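Long-range contact in pollen-specific leucine-rich repeat extensin-like protein 1 (Arabidopsis thaliana, PDB 6TME), which probably binds RALF peptides through its leucine-rich repeats and, through its extensin part, links to the pollen-tube cell wall: residues A[43-55]-A[67-80]. Residues are numbered along the deposited sequence; the frame is centred on the assembly and turned at random.
Sequences RLKRAYIALQAWK and ANWVGPDVCSYKGV. With SO4 (sulfate ion), chain J; SO4 (sulfate ion), chain P.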
ATOM      1  N   ARG A  43      11.677 -33.082   7.675  1.00 51.32           N
ATOM      2  CA  ARG A  43      11.142 -31.741   7.479  1.00 45.95           C
ATOM      3  C   ARG A  43      12.079 -30.863   6.649  1.00 48.59           C
ATOM      4  O   ARG A  43      11.628 -30.146   5.742  1.00 45.07           O
ATOM      5  CB  ARG A  43      10.867 -31.131   8.850  1.00 48.84           C
ATOM      6  CG  ARG A  43      10.530 -29.688   8.893  1.00 50.66           C
ATOM      7  CD  ARG A  43      10.156 -29.296  10.316  1.00 49.74           C
ATOM      8  NE  ARG A  43       9.135 -30.171  10.873  1.00 56.31           N
ATOM      9  CZ  ARG A  43       8.113 -29.755  11.616  1.00 72.84           C
ATOM     10  NH1 ARG A  43       7.964 -28.464  11.883  1.00 78.53           N
ATOM     11  NH2 ARG A  43       7.238 -30.635  12.089  1.00 75.89           N
ATOM     12  N   LEU A  44      13.385 -30.885   6.944  1.00 41.63           N
ATOM     13  CA  LEU A  44      14.293 -30.048   6.160  1.00 35.15           C
ATOM     14  C   LEU A  44      14.508 -30.605   4.753  1.00 32.08           C
ATOM     15  O   LEU A  44      14.809 -29.841   3.835  1.00 34.05           O
ATOM     16  CB  LEU A  44      15.627 -29.862   6.885  1.00 21.14           C
ATOM     17  CG  LEU A  44      15.531 -28.888   8.077  1.00 39.55           C
ATOM     18  CD1 LEU A  44      16.798 -28.862   8.915  1.00 40.60           C
ATOM     19  CD2 LEU A  44      15.192 -27.473   7.625  1.00 37.80           C
ATOM     20  N   LYS A  45      14.334 -31.914   4.570  1.00 22.06           N
ATOM     21  CA  LYS A  45      14.308 -32.494   3.238  1.00 29.54           C
ATOM     22  C   LYS A  45      13.195 -31.877   2.390  1.00 33.27           C
ATOM     23  O   LYS A  45      13.397 -31.560   1.213  1.00 32.22           O
ATOM     24  CB  LYS A  45      14.129 -34.007   3.361  1.00 35.03           C
ATOM     25  CG  LYS A  45      13.928 -34.710   2.042  1.00 46.04           C
ATOM     26  CD  LYS A  45      13.945 -36.229   2.178  1.00 48.30           C
ATOM     27  CE  LYS A  45      13.872 -36.880   0.793  1.00 50.21           C
ATOM     28  NZ  LYS A  45      13.460 -38.310   0.820  1.00 50.13           N
ATOM     29  N   ARG A  46      12.018 -31.694   2.980  1.00 35.70           N
ATOM     30  CA  ARG A  46      10.938 -31.001   2.292  1.00 35.93           C
ATOM     31  C   ARG A  46      11.357 -29.586   1.887  1.00 37.46           C
ATOM     32  O   ARG A  46      11.036 -29.124   0.783  1.00 34.02           O
ATOM     33  CB  ARG A  46       9.709 -30.990   3.191  1.00 35.89           C
ATOM     34  CG  ARG A  46       8.866 -32.242   3.034  1.00 44.01           C
ATOM     35  CD  ARG A  46       7.952 -32.425   4.205  1.00 56.73           C
ATOM     36  NE  ARG A  46       7.169 -31.217   4.460  1.00 72.75           N
ATOM     37  CZ  ARG A  46       6.942 -30.729   5.676  1.00 79.14           C
ATOM     38  NH1 ARG A  46       7.422 -31.365   6.739  1.00 74.00           N
ATOM     39  NH2 ARG A  46       6.224 -29.622   5.831  1.00 80.06           N
ATOM     40  N   ALA A  47      12.119 -28.897   2.740  1.00 35.28           N
ATOM     41  CA  ALA A  47      12.613 -27.579   2.342  1.00 35.37           C
ATOM     42  C   ALA A  47      13.641 -27.698   1.232  1.00 33.04           C
ATOM     43  O   ALA A  47      13.664 -26.868   0.314  1.00 35.61           O
ATOM     44  CB  ALA A  47      13.212 -26.826   3.530  1.00 27.53           C
ATOM     45  N   TYR A  48      14.502 -28.721   1.309  1.00 24.52           N
ATOM     46  CA  TYR A  48      15.532 -28.927   0.296  1.00 23.84           C
ATOM     47  C   TYR A  48      14.909 -29.119  -1.082  1.00 22.65           C
ATOM     48  O   TYR A  48      15.346 -28.512  -2.064  1.00 27.22           O
ATOM     49  CB  TYR A  48      16.398 -30.144   0.660  1.00 23.21           C
ATOM     50  CG  TYR A  48      17.379 -30.525  -0.436  1.00 29.29           C
ATOM     51  CD1 TYR A  48      18.547 -29.789  -0.630  1.00 28.24           C
ATOM     52  CD2 TYR A  48      17.124 -31.594  -1.302  1.00 24.90           C
ATOM     53  CE1 TYR A  48      19.440 -30.111  -1.614  1.00 24.87           C
ATOM     54  CE2 TYR A  48      18.020 -31.926  -2.305  1.00 24.89           C
ATOM     55  CZ  TYR A  48      19.179 -31.175  -2.456  1.00 33.37           C
ATOM     56  OH  TYR A  48      20.089 -31.455  -3.456  1.00 31.47           O
ATOM     57  N   ILE A  49      13.901 -29.987  -1.170  1.00 22.03           N
ATOM     58  CA  ILE A  49      13.225 -30.238  -2.441  1.00 23.68           C
ATOM     59  C   ILE A  49      12.583 -28.953  -2.978  1.00 35.30           C
ATOM     60  O   ILE A  49      12.738 -28.600  -4.158  1.00 31.79           O
ATOM     61  CB  ILE A  49      12.196 -31.369  -2.257  1.00 28.03           C
ATOM     62  CG1 ILE A  49      12.914 -32.706  -1.997  1.00 29.82           C
ATOM     63  CG2 ILE A  49      11.241 -31.452  -3.466  1.00 23.18           C
ATOM     64  CD1 ILE A  49      12.010 -33.807  -1.351  1.00 30.98           C
ATOM     65  N   ALA A  50      11.865 -28.227  -2.112  1.00 35.08           N
ATOM     66  CA  ALA A  50      11.283 -26.938  -2.482  1.00 28.40           C
ATOM     67  C   ALA A  50      12.319 -25.995  -3.076  1.00 32.75           C
ATOM     68  O   ALA A  50      12.105 -25.405  -4.149  1.00 26.10           O
ATOM     69  CB  ALA A  50      10.630 -26.290  -1.262  1.00 28.63           C
ATOM     70  N   LEU A  51      13.455 -25.839  -2.393  1.00 27.96           N
ATOM     71  CA  LEU A  51      14.404 -24.821  -2.833  1.00 32.58           C
ATOM     72  C   LEU A  51      15.128 -25.256  -4.093  1.00 31.54           C
ATOM     73  O   LEU A  51      15.446 -24.418  -4.941  1.00 31.44           O
ATOM     74  CB  LEU A  51      15.398 -24.494  -1.724  1.00 26.51           C
ATOM     75  CG  LEU A  51      14.775 -23.815  -0.508  1.00 27.30           C
ATOM     76  CD1 LEU A  51      15.739 -23.898   0.697  1.00 21.93           C
ATOM     77  CD2 LEU A  51      14.352 -22.376  -0.809  1.00 26.14           C
ATOM     78  N   GLN A  52      15.396 -26.562  -4.237  1.00 27.05           N
ATOM     79  CA  GLN A  52      16.013 -27.043  -5.472  1.00 32.98           C
ATOM     80  C   GLN A  52      15.039 -26.961  -6.648  1.00 27.83           C
ATOM     81  O   GLN A  52      15.459 -26.678  -7.777  1.00 26.49           O
ATOM     82  CB  GLN A  52      16.542 -28.482  -5.314  1.00 27.66           C
ATOM     83  CG  GLN A  52      17.818 -28.632  -4.453  1.00 29.04           C
ATOM     84  CD  GLN A  52      18.971 -27.786  -4.975  1.00 36.40           C
ATOM     85  OE1 GLN A  52      19.168 -27.684  -6.178  1.00 40.04           O
ATOM     86  NE2 GLN A  52      19.735 -27.177  -4.072  1.00 38.12           N
ATOM     87  N   ALA A  53      13.742 -27.217  -6.416  1.00 16.16           N
ATOM     88  CA  ALA A  53      12.780 -27.012  -7.496  1.00 20.32           C
ATOM     89  C   ALA A  53      12.725 -25.540  -7.897  1.00 28.48           C
ATOM     90  O   ALA A  53      12.565 -25.224  -9.080  1.00 30.21           O
ATOM     91  CB  ALA A  53      11.395 -27.511  -7.089  1.00 21.60           C
ATOM     92  N   TRP A  54      12.902 -24.629  -6.935  1.00 30.92           N
ATOM     93  CA  TRP A  54      12.869 -23.200  -7.240  1.00 35.16           C
ATOM     94  C   TRP A  54      14.098 -22.781  -8.043  1.00 34.07           C
ATOM     95  O   TRP A  54      13.982 -22.084  -9.063  1.00 26.35           O
ATOM     96  CB  TRP A  54      12.756 -22.391  -5.945  1.00 26.95           C
ATOM     97  CG  TRP A  54      12.199 -21.008  -6.124  1.00 35.61           C
ATOM     98  CD1 TRP A  54      11.668 -20.471  -7.270  1.00 30.44           C
ATOM     99  CD2 TRP A  54      12.120 -19.980  -5.127  1.00 30.41           C
ATOM    100  NE1 TRP A  54      11.278 -19.174  -7.045  1.00 33.28           N
ATOM    101  CE2 TRP A  54      11.534 -18.849  -5.738  1.00 31.40           C
ATOM    102  CE3 TRP A  54      12.504 -19.900  -3.779  1.00 23.33           C
ATOM    103  CZ2 TRP A  54      11.319 -17.651  -5.047  1.00 26.83           C
ATOM    104  CZ3 TRP A  54      12.280 -18.715  -3.086  1.00 26.91           C
ATOM    105  CH2 TRP A  54      11.693 -17.603  -3.720  1.00 27.38           C
ATOM    106  N   LYS A  55      15.281 -23.223  -7.609  1.00 36.34           N
ATOM    107  CA  LYS A  55      16.523 -22.922  -8.319  1.00 31.34           C
ATOM    108  C   LYS A  55      16.504 -23.440  -9.757  1.00 28.04           C
ATOM    109  O   LYS A  55      17.058 -22.798 -10.657  1.00 32.57           O
ATOM    110  CB  LYS A  55      17.702 -23.515  -7.551  1.00 30.67           C
ATOM    111  CG  LYS A  55      19.080 -23.276  -8.169  1.00 32.12           C
ATOM    112  CD  LYS A  55      20.148 -24.051  -7.394  1.00 32.90           C
ATOM    113  CE  LYS A  55      21.579 -23.635  -7.787  1.00 31.25           C
ATOM    114  NZ  LYS A  55      22.581 -24.521  -7.080  1.00 34.49           N
ATOM    115  N   ALA A  67      24.008 -19.301  -5.793  1.00 31.09           N
ATOM    116  CA  ALA A  67      25.245 -20.056  -5.973  1.00 35.55           C
ATOM    117  C   ALA A  67      25.447 -21.109  -4.881  1.00 43.32           C
ATOM    118  O   ALA A  67      25.764 -22.266  -5.177  1.00 45.58           O
ATOM    119  CB  ALA A  67      26.429 -19.088  -6.010  1.00 31.10           C
ATOM    120  N   ASN A  68      25.281 -20.732  -3.612  1.00 36.35           N
ATOM    121  CA  ASN A  68      25.505 -21.687  -2.529  1.00 28.24           C
ATOM    122  C   ASN A  68      24.287 -22.559  -2.228  1.00 35.99           C
ATOM    123  O   ASN A  68      24.302 -23.277  -1.224  1.00 36.98           O
ATOM    124  CB  ASN A  68      25.962 -20.975  -1.245  1.00 28.41           C
ATOM    125  CG  ASN A  68      24.806 -20.299  -0.479  1.00 36.32           C
ATOM    126  OD1 ASN A  68      23.753 -19.989  -1.046  1.00 31.34           O
ATOM    127  ND2 ASN A  68      25.008 -20.080   0.817  1.00 36.98           N
ATOM    128  N   TRP A  69      23.243 -22.536  -3.068  1.00 28.67           N
ATOM    129  CA  TRP A  69      22.084 -23.409  -2.848  1.00 30.02           C
ATOM    130  C   TRP A  69      22.398 -24.835  -3.323  1.00 36.78           C
ATOM    131  O   TRP A  69      21.902 -25.319  -4.350  1.00 31.36           O
ATOM    132  CB  TRP A  69      20.850 -22.873  -3.559  1.00 28.47           C
ATOM    133  CG  TRP A  69      20.257 -21.634  -3.015  1.00 30.26           C
ATOM    134  CD1 TRP A  69      20.887 -20.658  -2.285  1.00 31.35           C
ATOM    135  CD2 TRP A  69      18.897 -21.218  -3.155  1.00 31.94           C
ATOM    136  NE1 TRP A  69      20.004 -19.666  -1.972  1.00 40.44           N
ATOM    137  CE2 TRP A  69      18.774 -19.976  -2.499  1.00 37.98           C
ATOM    138  CE3 TRP A  69      17.772 -21.767  -3.783  1.00 28.77           C
ATOM    139  CZ2 TRP A  69      17.560 -19.270  -2.445  1.00 28.39           C
ATOM    140  CZ3 TRP A  69      16.561 -21.057  -3.735  1.00 24.50           C
ATOM    141  CH2 TRP A  69      16.470 -19.826  -3.068  1.00 18.73           C
ATOM    142  N   VAL A  70      23.241 -25.516  -2.542  1.00 33.75           N
ATOM    143  CA  VAL A  70      23.716 -26.862  -2.868  1.00 35.34           C
ATOM    144  C   VAL A  70      23.825 -27.676  -1.585  1.00 37.82           C
ATOM    145  O   VAL A  70      24.234 -27.162  -0.539  1.00 34.03           O
ATOM    146  CB  VAL A  70      25.076 -26.843  -3.604  1.00 35.93           C
ATOM    147  CG1 VAL A  70      24.999 -26.017  -4.877  1.00 36.84           C
ATOM    148  CG2 VAL A  70      26.166 -26.283  -2.711  1.00 39.06           C
ATOM    149  N   GLY A  71      23.459 -28.950  -1.664  1.00 39.66           N
ATOM    150  CA  GLY A  71      23.542 -29.822  -0.519  1.00 35.71           C
ATOM    151  C   GLY A  71      22.382 -29.648   0.440  1.00 43.19           C
ATOM    152  O   GLY A  71      21.600 -28.699   0.348  1.00 40.83           O
ATOM    153  N   PRO A  72      22.273 -30.554   1.414  1.00 43.75           N
ATOM    154  CA  PRO A  72      21.082 -30.600   2.274  1.00 37.08           C
ATOM    155  C   PRO A  72      21.093 -29.635   3.453  1.00 33.73           C
ATOM    156  O   PRO A  72      20.123 -29.623   4.223  1.00 39.43           O
ATOM    157  CB  PRO A  72      21.095 -32.053   2.765  1.00 41.27           C
ATOM    158  CG  PRO A  72      22.568 -32.348   2.883  1.00 44.24           C
ATOM    159  CD  PRO A  72      23.222 -31.634   1.723  1.00 34.11           C
ATOM    160  N   ASP A  73      22.140 -28.831   3.638  1.00 39.81           N
ATOM    161  CA  ASP A  73      22.131 -27.784   4.665  1.00 41.74           C
ATOM    162  C   ASP A  73      21.406 -26.527   4.158  1.00 40.94           C
ATOM    163  O   ASP A  73      22.003 -25.485   3.874  1.00 42.42           O
ATOM    164  CB  ASP A  73      23.554 -27.464   5.087  1.00 41.29           C
ATOM    165  CG  ASP A  73      23.601 -26.545   6.288  1.00 53.65           C
ATOM    166  OD1 ASP A  73      22.546 -26.389   6.950  1.00 48.40           O
ATOM    167  OD2 ASP A  73      24.684 -25.970   6.551  1.00 55.62           O
ATOM    168  N   VAL A  74      20.074 -26.622   4.090  1.00 30.58           N
ATOM    169  CA  VAL A  74      19.274 -25.520   3.540  1.00 38.56           C
ATOM    170  C   VAL A  74      19.463 -24.223   4.332  1.00 36.50           C
ATOM    171  O   VAL A  74      19.414 -23.124   3.758  1.00 35.49           O
ATOM    172  CB  VAL A  74      17.781 -25.914   3.469  1.00 35.74           C
ATOM    173  CG1 VAL A  74      17.551 -26.899   2.354  1.00 31.57           C
ATOM    174  CG2 VAL A  74      17.303 -26.492   4.794  1.00 41.69           C
ATOM    175  N   CYS A  75      19.697 -24.328   5.643  1.00 26.13           N
ATOM    176  CA  CYS A  75      19.814 -23.154   6.494  1.00 37.07           C
ATOM    177  C   CYS A  75      20.991 -22.268   6.123  1.00 40.89           C
ATOM    178  O   CYS A  75      20.994 -21.081   6.474  1.00 35.96           O
ATOM    179  CB  CYS A  75      19.918 -23.598   7.959  1.00 42.19           C
ATOM    180  SG  CYS A  75      18.405 -24.399   8.535  1.00 62.49           S
ATOM    181  N   SER A  76      21.973 -22.807   5.421  1.00 41.65           N
ATOM    182  CA  SER A  76      23.101 -22.016   4.973  1.00 34.11           C
ATOM    183  C   SER A  76      22.897 -21.412   3.586  1.00 30.22           C
ATOM    184  O   SER A  76      23.746 -20.623   3.144  1.00 41.83           O
ATOM    185  CB  SER A  76      24.366 -22.883   4.989  1.00 39.22           C
ATOM    186  OG  SER A  76      24.163 -24.033   4.188  1.00 49.52           O
ATOM    187  N   TYR A  77      21.812 -21.768   2.886  1.00 27.96           N
ATOM    188  CA  TYR A  77      21.473 -21.118   1.617  1.00 29.50           C
ATOM    189  C   TYR A  77      21.282 -19.614   1.793  1.00 27.66           C
ATOM    190  O   TYR A  77      20.635 -19.158   2.740  1.00 25.77           O
ATOM    191  CB  TYR A  77      20.180 -21.695   1.032  1.00 32.28           C
ATOM    192  CG  TYR A  77      20.247 -23.078   0.479  1.00 30.28           C
ATOM    193  CD1 TYR A  77      21.317 -23.933   0.768  1.00 36.92           C
ATOM    194  CD2 TYR A  77      19.241 -23.542  -0.340  1.00 26.05           C
ATOM    195  CE1 TYR A  77      21.371 -25.213   0.243  1.00 25.62           C
ATOM    196  CE2 TYR A  77      19.272 -24.810  -0.871  1.00 22.15           C
ATOM    197  CZ  TYR A  77      20.346 -25.647  -0.581  1.00 32.90           C
ATOM    198  OH  TYR A  77      20.369 -26.920  -1.121  1.00 32.59           O
ATOM    199  N   LYS A  78      21.824 -18.839   0.858  1.00 28.17           N
ATOM    200  CA  LYS A  78      21.671 -17.393   0.907  1.00 28.23           C
ATOM    201  C   LYS A  78      20.221 -17.006   0.638  1.00 35.71           C
ATOM    202  O   LYS A  78      19.638 -17.428  -0.366  1.00 26.52           O
ATOM    203  CB  LYS A  78      22.579 -16.717  -0.118  1.00 26.01           C
ATOM    204  CG  LYS A  78      22.519 -15.190  -0.007  1.00 28.58           C
ATOM    205  CD  LYS A  78      23.574 -14.490  -0.830  1.00 39.89           C
ATOM    206  CE  LYS A  78      23.507 -12.979  -0.603  1.00 55.51           C
ATOM    207  NZ  LYS A  78      24.393 -12.202  -1.522  1.00 62.84           N
ATOM    208  N   GLY A  79      19.648 -16.187   1.532  1.00 27.64           N
ATOM    209  CA  GLY A  79      18.267 -15.757   1.424  1.00 28.12           C
ATOM    210  C   GLY A  79      17.281 -16.654   2.125  1.00 32.16           C
ATOM    211  O   GLY A  79      16.073 -16.342   2.148  1.00 23.21           O
ATOM    212  N   VAL A  80      17.755 -17.747   2.713  1.00 26.52           N
ATOM    213  CA  VAL A  80      16.920 -18.688   3.449  1.00 32.12           C
ATOM    214  C   VAL A  80      17.233 -18.514   4.929  1.00 36.82           C
ATOM    215  O   VAL A  80      18.405 -18.472   5.318  1.00 37.50           O
ATOM    216  CB  VAL A  80      17.172 -20.132   2.977  1.00 26.81           C
ATOM    217  CG1 VAL A  80      16.307 -21.111   3.763  1.00 25.60           C
ATOM    218  CG2 VAL A  80      16.912 -20.245   1.462  1.00 25.86           C
TER
HETATM  219  S   SO4 J 504       9.581 -33.847  11.745  1.00 76.37           S
HETATM  220  O1  SO4 J 504      10.704 -32.975  11.418  1.00 67.86           O
HETATM  221  O2  SO4 J 504      10.064 -35.228  11.838  1.00 88.09           O
HETATM  222  O3  SO4 J 504       8.973 -33.476  13.034  1.00 65.66           O
HETATM  223  O4  SO4 J 504       8.611 -33.742  10.655  1.00 71.46           O
HETATM  224  S   SO4 P 510      11.281 -39.156   3.465  1.00113.96           S
HETATM  225  O1  SO4 P 510      11.510 -38.980   2.035  1.00107.82           O
HETATM  226  O2  SO4 P 510      12.552 -39.345   4.164  1.00116.02           O
HETATM  227  O3  SO4 P 510      10.434 -40.332   3.667  1.00113.50           O
HETATM  228  O4  SO4 P 510      10.610 -37.969   3.993  1.00116.95           O
HETATM  229  O   HOH W   1      22.143 -30.047  -4.301  1.00 34.93           O
HETATM  230  O   HOH W   2      24.833 -23.412  -7.487  1.00 35.36           O
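Q52 and K55 of helix 43-56 both donate to the backbone O of W69. Q52 NE2 lies 2.9 Å from W69 O, and K55 NZ also lies 2.9 Å from W69 O. They come from opposite faces of the carbonyl plane. The second N-H of Q52 NE2 goes to Y77 OH at 3.0 Å, a more bent bond (142°). Both acceptors lie in the plane of the Q52 amide, which stands at right angles to the Y77 ring. A bend at chi2 (-57°) folds Q52 back toward them. Y77 OH in turn donates to G71 O. One water joins Y48 OH to G71 N, another K55 NZ to A67 O.

The apolar part centres on L51. L51 CD1 meets Y77 CD2 at 3.7 Å and also touches V74 and V80, while L51 CD2 packs on W69 CZ3. V74 CG1 sits 3.5 Å from Y48 CA, and V74 CG2 meets L44 CD2.

A phenylalanine at Y77 would probably leave G71 O without this donor and Q52 with one bond fewer to fix its amide.

The contact belongs to the N-terminal cap of the leucine-rich repeats, where C75 is disulfide-bonded to C82. Polar bonds to the loop backbone and a leucine-centred core together tie loop to helix.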